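Local coordinates for uncharacterized protein (Bacteroides eggerthii, PDB 4FTD), which is of unknown function but pairs an immunoglobulin-like part with a six-bladed beta-propeller and may serve in carbohydrate metabolism, at residues 37-40 and 41-44; 78-81 and 82-85; 167-170 and 171-174; 252-255 and 256-260; 405-408 and 409-412. All coordinates share one frame; numbering follows the deposited sequence. Where two conformers were deposited one is given.

Interaction 1 of 5, residues 37-40 and 41-44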
# COMPACT_ATOMS: atom_id res chain seq x y z
N ILE A 37 -0.54 37.83 -15.46
CA ILE A 37 -1.67 38.73 -15.68
C ILE A 37 -2.59 38.14 -16.73
O ILE A 37 -2.14 37.81 -17.82
CB ILE A 37 -1.21 40.13 -16.14
CG1 ILE A 37 -0.17 40.69 -15.14
CG2 ILE A 37 -2.40 41.09 -16.27
CD1 ILE A 37 0.76 41.72 -15.71
N ASP A 38 -3.86 37.97 -16.40
CA ASP A 38 -4.87 37.56 -17.38
C ASP A 38 -5.67 38.82 -17.66
O ASP A 38 -6.54 39.19 -16.88
CB ASP A 38 -5.75 36.44 -16.84
CG ASP A 38 -6.64 35.83 -17.91
OD1 ASP A 38 -7.16 36.59 -18.76
OD2 ASP A 38 -6.80 34.59 -17.91
N GLU A 39 -5.38 39.49 -18.77
CA GLU A 39 -6.01 40.77 -19.08
C GLU A 39 -7.52 40.70 -19.33
O GLU A 39 -8.23 41.62 -18.96
CB GLU A 39 -5.31 41.44 -20.27
CG GLU A 39 -5.85 42.83 -20.62
CD GLU A 39 -5.70 43.83 -19.50
OE1 GLU A 39 -4.74 43.70 -18.71
OE2 GLU A 39 -6.54 44.75 -19.40
N ALA A 40 -7.99 39.63 -19.97
CA ALA A 40 -9.43 39.49 -20.26
C ALA A 40 -10.20 39.34 -18.96
O ALA A 40 -11.26 39.95 -18.79
CB ALA A 40 -9.69 38.29 -21.19
N LYS A 41 -9.65 38.56 -18.02
CA LYS A 41 -10.28 38.31 -16.71
C LYS A 41 -9.91 39.36 -15.65
O LYS A 41 -10.51 39.37 -14.57
CB LYS A 41 -9.92 36.91 -16.22
CG LYS A 41 -10.49 35.82 -17.12
CD LYS A 41 -9.96 34.44 -16.77
CE LYS A 41 -10.47 33.42 -17.79
NZ LYS A 41 -9.70 32.15 -17.72
N LYS A 42 -8.94 40.22 -15.96
CA LYS A 42 -8.47 41.25 -15.03
C LYS A 42 -8.03 40.59 -13.70
O LYS A 42 -8.47 40.98 -12.62
CB LYS A 42 -9.55 42.33 -14.78
CG LYS A 42 -10.26 42.90 -16.01
CD LYS A 42 -9.38 43.75 -16.94
CE LYS A 42 -10.13 44.02 -18.25
NZ LYS A 42 -9.24 44.30 -19.42
N THR A 43 -7.16 39.58 -13.79
CA THR A 43 -6.63 38.91 -12.60
C THR A 43 -5.12 38.87 -12.65
O THR A 43 -4.50 38.97 -13.72
CB THR A 43 -7.15 37.45 -12.48
OG1 THR A 43 -6.66 36.70 -13.59
CG2 THR A 43 -8.71 37.40 -12.47
N ILE A 44 -4.53 38.76 -11.47
CA ILE A 44 -3.10 38.62 -11.31
C ILE A 44 -2.88 37.46 -10.34
O ILE A 44 -3.49 37.42 -9.27
CB ILE A 44 -2.43 39.89 -10.75
CG1 ILE A 44 -2.75 41.17 -11.59
CG2 ILE A 44 -0.92 39.67 -10.64
CD1 ILE A 44 -2.52 42.50 -10.87
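Asp38 and Thr43 form the last hydrogen-bonded pair of the hairpin between strands 31-38 and 43-45: Asp38 N gives to Thr43 O (2.9 Å), Thr43 N to Asp38 O (3.2 Å). Lys42, at positive phi, shares the place opposite Asp38 with Thr43, which makes a G1 beta bulge. Among side-chain bonds, Asp38 CG lies anti to the backbone N (chi1 -170°), swinging the carboxylate over the turn, where OD1 takes Lys41 N from above its plane at 3.3 Å. Without the carboxylate, as with an alanine here, Lys41 N would probably lose its acceptor and Lys41 NZ its nearby negative charge. Of the ion pairs, Asp38 OD2 to Lys41 NZ is long (3.8 Å). Lys42, in one of two modelled conformers, bends at chi2 to bring NZ to Glu39 OE2 (2.7 Å) and Glu39 O (2.9 Å). Glu39 OE1 also bonds Tyr101 OH, and OE2 pairs with Lys99 NZ, of strand 98-106. Apolar contact is slight: on one face Ile37 CG1 meets Ile44 CG1 (4.4 Å), beside Leu17 and Ile20 of adjoining strand 17-22. Two acids before the bend thus meet two lysines after it, probably balancing charge, while the isoleucines, Ile44 the buried one, continue the apolar face.

Interaction 2 of 5, residues 78-81 and 82-85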
# COMPACT_ATOMS: atom_id res chain seq x y z
N SER A 78 -2.06 40.57 4.71
CA SER A 78 -2.20 39.92 6.00
C SER A 78 -3.28 38.83 5.95
O SER A 78 -4.39 39.06 5.44
CB SER A 78 -2.55 40.94 7.08
OG SER A 78 -1.46 41.80 7.32
N MSE A 79 -2.93 37.65 6.43
CA MSE A 79 -3.81 36.50 6.52
C MSE A 79 -3.58 35.88 7.89
O MSE A 79 -2.46 35.90 8.38
CB MSE A 79 -3.39 35.44 5.49
CG MSE A 79 -3.90 35.64 4.12
SE MSE A 79 -3.00 34.46 2.88
CE MSE A 79 -1.54 35.67 2.30
N ASP A 80 -4.62 35.31 8.50
CA ASP A 80 -4.39 34.50 9.72
C ASP A 80 -3.73 33.15 9.35
O ASP A 80 -3.76 32.73 8.19
CB ASP A 80 -5.68 34.30 10.51
CG ASP A 80 -6.80 33.74 9.67
OD1 ASP A 80 -6.56 32.82 8.86
OD2 ASP A 80 -7.94 34.24 9.81
N ALA A 81 -3.14 32.47 10.33
CA ALA A 81 -2.44 31.21 10.09
C ALA A 81 -3.32 30.14 9.39
O ALA A 81 -2.79 29.28 8.70
CB ALA A 81 -1.85 30.66 11.39
N GLU A 82 -4.64 30.22 9.56
CA GLU A 82 -5.58 29.29 8.91
C GLU A 82 -5.72 29.47 7.40
O GLU A 82 -5.91 28.49 6.68
CB GLU A 82 -6.99 29.39 9.52
CG GLU A 82 -7.18 28.63 10.82
CD GLU A 82 -6.17 29.02 11.89
OE1 GLU A 82 -5.85 30.23 11.99
OE2 GLU A 82 -5.70 28.12 12.61
N THR A 83 -5.64 30.71 6.93
CA THR A 83 -5.94 31.08 5.53
C THR A 83 -4.75 30.88 4.62
O THR A 83 -3.66 31.33 4.98
CB THR A 83 -6.35 32.56 5.47
OG1 THR A 83 -7.36 32.80 6.45
CG2 THR A 83 -6.89 32.96 4.10
N ASN A 84 -4.94 30.22 3.47
CA ASN A 84 -3.86 30.04 2.46
C ASN A 84 -3.88 30.96 1.25
O ASN A 84 -2.94 30.91 0.44
CB ASN A 84 -3.75 28.58 1.98
CG ASN A 84 -3.33 27.65 3.11
OD1 ASN A 84 -2.33 27.88 3.78
ND2 ASN A 84 -4.11 26.62 3.34
N GLU A 85 -4.91 31.78 1.12
CA GLU A 85 -4.96 32.78 0.05
C GLU A 85 -5.77 34.03 0.42
O GLU A 85 -6.62 34.01 1.30
CB GLU A 85 -5.47 32.17 -1.25
CG GLU A 85 -6.94 31.84 -1.30
CD GLU A 85 -7.34 31.32 -2.67
OE1 GLU A 85 -6.78 30.28 -3.09
OE2 GLU A 85 -8.21 31.95 -3.31
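The backbone folds into a type I beta turn from Asp80 to Thr83, closed by Thr83 N giving to Asp80 O at 3.0 Å. Ala81 and Glu82 occupy the two corner positions with helix-like angles, and beyond the turn the chain runs on through Asn84 to strand 85-93. Asp80 also clamps the turn with its side chain. Its CG stands between the backbone N and the carbonyl carbon (chi1 53°), a rotation that brings OD1 over the turn to meet Thr83 OG1 at 2.5 Å. The hydroxyl donates, arriving from above the carboxylate plane, and Thr83 N makes a weak bond to Asp80 OD1 (3.0 Å). A short acid and a beta-branched hydroxyl suit these ends, since both reach back without a long flexible arm. The turn belongs to the loop joining strands 74-75 and 85-93 of the immunoglobulin-like part, where Lys107 binds Asp80 O from outside. On the exposed corner, Glu82 OE1 lies 4.1 Å from Asp80 OD1, a pair of like charges that would probably repel mildly. Met79, modelled as selenomethionine, runs about at right angles to Thr83, its CG 4.0 Å from Thr83 CG2. Bending at chi3, the chain passes its SE along the backbone to within 3.7 Å of Glu85 N, and Phe55 touches the same side chain.

Interaction 3 of 5, residues 167-170 and 171-174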
# COMPACT_ATOMS: atom_id res chain seq x y z
N VAL A 167 12.54 -8.85 -10.18
CA VAL A 167 11.72 -7.67 -10.52
C VAL A 167 12.34 -6.82 -11.66
O VAL A 167 11.61 -6.39 -12.56
CB VAL A 167 11.41 -6.83 -9.28
CG1 VAL A 167 10.73 -5.52 -9.70
CG2 VAL A 167 10.51 -7.65 -8.34
N SER A 168 13.65 -6.65 -11.67
CA SER A 168 14.30 -5.90 -12.78
C SER A 168 14.01 -6.57 -14.15
O SER A 168 13.81 -5.87 -15.14
CB SER A 168 15.79 -5.73 -12.56
OG SER A 168 16.38 -6.98 -12.38
N ASP A 169 13.97 -7.90 -14.19
CA ASP A 169 13.56 -8.62 -15.42
C ASP A 169 12.10 -8.39 -15.77
O ASP A 169 11.79 -8.08 -16.92
CB ASP A 169 13.81 -10.11 -15.30
CG ASP A 169 15.28 -10.48 -15.34
OD1 ASP A 169 16.10 -9.67 -15.80
OD2 ASP A 169 15.62 -11.61 -14.92
N LEU A 170 11.21 -8.56 -14.81
CA LEU A 170 9.78 -8.31 -15.04
C LEU A 170 9.45 -6.88 -15.51
O LEU A 170 8.53 -6.69 -16.30
CB LEU A 170 8.98 -8.58 -13.78
CG LEU A 170 8.93 -10.01 -13.25
CD1 LEU A 170 8.28 -10.02 -11.87
CD2 LEU A 170 8.23 -10.98 -14.18
N LYS A 171 10.17 -5.88 -15.01
CA LYS A 171 9.96 -4.50 -15.46
C LYS A 171 10.27 -4.34 -16.94
O LYS A 171 9.71 -3.47 -17.57
CB LYS A 171 10.76 -3.49 -14.64
CG LYS A 171 10.28 -3.31 -13.20
CD LYS A 171 11.20 -2.34 -12.42
CE LYS A 171 10.67 -2.14 -11.00
NZ LYS A 171 11.51 -1.32 -10.07
N ARG A 172 11.16 -5.17 -17.48
CA ARG A 172 11.49 -5.17 -18.90
C ARG A 172 10.61 -6.18 -19.65
O ARG A 172 10.84 -6.45 -20.81
CB ARG A 172 12.98 -5.48 -19.07
CG ARG A 172 13.90 -4.49 -18.36
CD ARG A 172 15.37 -4.86 -18.47
NE ARG A 172 15.64 -6.21 -17.97
CZ ARG A 172 16.05 -7.20 -18.74
NH1 ARG A 172 16.29 -6.98 -20.02
NH2 ARG A 172 16.26 -8.41 -18.23
N GLY A 173 9.59 -6.73 -19.00
CA GLY A 173 8.70 -7.71 -19.60
C GLY A 173 9.32 -9.09 -19.80
O GLY A 173 8.78 -9.90 -20.52
N GLU A 174 10.43 -9.39 -19.13
CA GLU A 174 11.11 -10.66 -19.31
C GLU A 174 10.80 -11.60 -18.16
O GLU A 174 11.08 -11.29 -17.01
CB GLU A 174 12.63 -10.46 -19.41
CG GLU A 174 13.06 -9.54 -20.53
CD GLU A 174 14.55 -9.58 -20.80
OE1 GLU A 174 15.33 -10.04 -19.93
OE2 GLU A 174 14.95 -9.16 -21.90
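Asp169 OD1 and Arg172 NH2 meet at 2.7 Å in a salt bridge, described here for one of two modelled arginine conformers. The oxygen lies in the guanidinium plane, at its edge, whereas the nitrogen comes from above the carboxylate, the two flat groups being turned 66° apart. The side chains run side by side, and a bend at chi3 (-56°) folds the arginine back along the helix end. Arg172 NH2 also pairs with Glu174 OE1, a weak hydrogen bond by its angle. One cation between two acids would probably ease the repulsion between Asp169 OD1 and Glu174 OE1, 4.2 Å apart. Beneath this network a Schellman motif ends the short helix that follows strand 163-166 in a propeller blade: Glu174 N gives to Asp169 O (2.9 Å) and Gly173 N to Leu170 O (2.9 Å). Gly173, the C-prime residue, takes the positive phi that glycine accepts most easily. The helix's own i to i+4 bond joins Lys171 N to Val167 O (2.9 Å). Farther out, Lys171, fully extended, lays CE against Val167 CG1 (3.6 Å). Its side chain also touches Tyr122, and Leu170 packs on Phe124, so the helix rests against strand 120-125 of another blade.

Interaction 4 of 5, residues 252-255 and 256-260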
# COMPACT_ATOMS: atom_id res chain seq x y z
N ASN A 252 4.30 -13.38 9.71
CA ASN A 252 4.62 -12.12 10.38
C ASN A 252 6.02 -12.26 11.02
O ASN A 252 6.14 -12.74 12.11
CB ASN A 252 3.57 -11.83 11.46
CG ASN A 252 2.21 -11.56 10.88
OD1 ASN A 252 1.94 -10.43 10.46
ND2 ASN A 252 1.38 -12.58 10.79
N ILE A 253 7.07 -11.93 10.30
CA ILE A 253 8.40 -12.13 10.80
C ILE A 253 9.12 -10.79 10.63
O ILE A 253 9.20 -10.26 9.53
CB ILE A 253 9.11 -13.26 10.07
CG1 ILE A 253 8.32 -14.57 10.19
CG2 ILE A 253 10.54 -13.38 10.55
CD1 ILE A 253 8.84 -15.67 9.25
N ASP A 254 9.64 -10.28 11.73
CA ASP A 254 10.27 -8.95 11.78
C ASP A 254 11.72 -9.00 11.31
O ASP A 254 12.21 -10.05 10.88
CB ASP A 254 10.10 -8.32 13.17
CG ASP A 254 10.94 -8.95 14.25
OD1 ASP A 254 11.95 -9.66 14.00
OD2 ASP A 254 10.56 -8.72 15.41
N GLU A 255 12.42 -7.88 11.39
CA GLU A 255 13.76 -7.80 10.82
C GLU A 255 14.75 -8.66 11.58
O GLU A 255 15.75 -9.07 11.00
CB GLU A 255 14.23 -6.35 10.69
CG GLU A 255 14.53 -5.67 12.00
CD GLU A 255 14.79 -4.19 11.84
OE1 GLU A 255 14.91 -3.71 10.68
OE2 GLU A 255 14.88 -3.51 12.88
N ASN A 256 14.46 -8.96 12.84
CA ASN A 256 15.28 -9.88 13.62
C ASN A 256 14.87 -11.34 13.46
O ASN A 256 15.42 -12.18 14.15
CB ASN A 256 15.24 -9.51 15.09
CG ASN A 256 15.55 -8.05 15.31
OD1 ASN A 256 16.51 -7.53 14.77
ND2 ASN A 256 14.70 -7.37 16.06
N GLY A 257 13.94 -11.65 12.56
CA GLY A 257 13.50 -13.04 12.36
C GLY A 257 12.56 -13.57 13.45
O GLY A 257 12.41 -14.78 13.64
N ASN A 258 11.88 -12.65 14.12
CA ASN A 258 10.95 -12.96 15.20
C ASN A 258 9.52 -12.63 14.86
O ASN A 258 9.24 -11.54 14.34
CB ASN A 258 11.33 -12.18 16.44
CG ASN A 258 12.69 -12.54 16.95
OD1 ASN A 258 13.13 -13.68 16.80
ND2 ASN A 258 13.38 -11.58 17.53
N GLY A 259 8.63 -13.54 15.22
CA GLY A 259 7.20 -13.28 15.10
C GLY A 259 6.39 -14.57 15.15
O GLY A 259 6.69 -15.51 15.89
N PHE A 260 5.34 -14.59 14.34
CA PHE A 260 4.35 -15.69 14.35
C PHE A 260 3.89 -15.94 12.92
O PHE A 260 3.74 -15.00 12.15
CB PHE A 260 3.12 -15.28 15.10
CG PHE A 260 3.36 -15.03 16.54
CD1 PHE A 260 3.66 -16.08 17.38
CD2 PHE A 260 3.32 -13.72 17.07
CE1 PHE A 260 3.89 -15.86 18.76
CE2 PHE A 260 3.56 -13.50 18.42
CZ PHE A 260 3.85 -14.56 19.27
O HOH W 1 6.76 -10.02 14.14
O HOH W 2 12.33 -8.70 17.27
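Asp254 OD1 gathers two backbone N-H groups across the turn of this hairpin: Asn258 N at 3.0 Å, from above the carboxylate plane, and, more weakly, Asn256 N at 2.9 Å. CG stands between the backbone N and the carbonyl carbon (chi1 72°), which turns the acid inward over the loop. Water 2 donates to Asp254 OD2 (2.6 Å), and itself accepts from Asn256 ND2 and Asn258 ND2, tying three side chains together. Replaced by an alanine, this residue would probably leave Asn258 N without its acceptor, and the water without the oxygen it donates to. Beneath lies a type I turn from Asp254 to Gly257, closed by Gly257 N to Asp254 O (2.9 Å), with Asp254 N binding Asn258 O in a straight bond (167°). Gly257 follows at positive phi, giving the form of a G1 bulge, and its CA is pressed at 3.5 Å by Ile253 CG2. Farther along, Asn252 and Phe260 exchange two backbone bonds. Gly259, paired with Ile253, brings its CA to 3.2 Å from Asn252 O, where any side chain would collide with that oxygen. The Asn252 amide reaches Arg304 N and Val302 O, joining this blade to strand 300-304 of the next, while Asn258 OD1 binds Gly278 N. The carboxylate of Asp254 thus takes up backbone N-H groups of the turn, while the asparagine amides meet it through water; Gly259 sits where a side chain would clash, and Gly257 where positive phi favours glycine.

Interaction 5 of 5, residues 405-408 and 409-412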
# COMPACT_ATOMS: atom_id res chain seq x y z
N SER A 405 -12.64 -14.19 -12.35
CA SER A 405 -13.97 -14.25 -11.76
C SER A 405 -13.90 -15.13 -10.51
O SER A 405 -12.85 -15.67 -10.14
CB SER A 405 -14.97 -14.79 -12.78
OG SER A 405 -14.60 -16.08 -13.15
N GLY A 406 -15.02 -15.24 -9.83
CA GLY A 406 -15.04 -16.00 -8.62
C GLY A 406 -14.69 -17.45 -8.81
O GLY A 406 -15.08 -18.04 -9.76
N ASN A 407 -13.93 -18.01 -7.88
CA ASN A 407 -13.59 -19.44 -7.91
C ASN A 407 -13.58 -20.00 -6.49
O ASN A 407 -13.74 -19.27 -5.49
CB ASN A 407 -12.25 -19.66 -8.66
CG ASN A 407 -11.07 -19.01 -7.98
OD1 ASN A 407 -10.80 -19.34 -6.82
ND2 ASN A 407 -10.31 -18.15 -8.71
N GLY A 408 -13.42 -21.32 -6.39
CA GLY A 408 -13.45 -22.00 -5.09
C GLY A 408 -12.13 -21.99 -4.32
O GLY A 408 -12.08 -22.55 -3.26
N ASN A 409 -11.08 -21.33 -4.82
CA ASN A 409 -9.78 -21.35 -4.16
C ASN A 409 -9.09 -19.99 -4.35
O ASN A 409 -7.97 -19.91 -4.86
CB ASN A 409 -8.94 -22.54 -4.69
CG ASN A 409 -9.01 -22.67 -6.19
OD1 ASN A 409 -9.49 -23.68 -6.71
ND2 ASN A 409 -8.62 -21.62 -6.91
N ALA A 410 -9.78 -18.94 -3.89
CA ALA A 410 -9.47 -17.55 -4.21
C ALA A 410 -8.44 -16.96 -3.23
O ALA A 410 -8.61 -15.85 -2.68
CB ALA A 410 -10.78 -16.75 -4.24
N LEU A 411 -7.34 -17.67 -3.04
CA LEU A 411 -6.28 -17.21 -2.16
C LEU A 411 -5.62 -15.98 -2.85
O LEU A 411 -5.40 -15.97 -4.11
CB LEU A 411 -5.25 -18.31 -1.82
CG LEU A 411 -5.69 -19.40 -0.80
CD1 LEU A 411 -6.09 -18.80 0.55
CD2 LEU A 411 -6.79 -20.28 -1.38
N ALA A 412 -5.42 -14.94 -2.03
CA ALA A 412 -4.87 -13.65 -2.47
C ALA A 412 -3.83 -13.18 -1.47
O ALA A 412 -3.95 -13.46 -0.27
CB ALA A 412 -5.95 -12.58 -2.61
O HOH W 3 -11.80 -23.27 -8.29
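An Asx turn, in the loop between strands 398-401 and 412-420, brings Asn407 onto the backbone of Asn409. Asn407 OD1 accepts from Asn409 N at 2.8 Å, with the donor in the carbonyl plane and the bond fairly straight (153°). A first torsion of 64° puts CG between the backbone N and the carbonyl carbon, curling the amide over Gly408. Its oxygen faces the turn while ND2 is left to bind Thr436 O, so the asparagine acts as acceptor and donor at once. The two asparagine side chains cross at about a right angle. Asn409 ND2 lies 3.2 Å from Asn407 OD1 but at a poor angle for bonding, and is hydrogen-bonded to Gln437 OE1. This loop leads into strand 412-420 of the blade that also contains strand 120-125, so the first strand of the propeller region completes its last blade, the usual way a beta-propeller is closed. Ala410 is the centre of an inverse gamma turn, with a weak bond from Leu411 N to Asn409 O (3.0 Å). Ala410 CB sits 3.7 Å from Asn407 OD1. Water 3 bridges Gly408 N and Asn409 OD1, donating to the latter at 2.8 Å, and Asn136 binds that amide oxygen too.

In the fold
All five contacts are local and lie in series along the chain, none touching another. Interactions 1 and 2 are surface contacts of the immunoglobulin-like part, their centres about 23 Å apart; the remaining three are partly buried in the propeller, with centres 26 to 29 Å from one another. Interactions 1 and 4 each close a beta hairpin, yet charged pairs dominate the first and amides, water and glycines the second. Carboxylates grip backbone N-H groups in interactions 1, 2 and 4, whereas an amide does so in interaction 5. Interaction 3, at a helix end, adds a salt-bridge network. Interactions 3 and 5 both adjoin the blade containing strands 120-125 and 412-420.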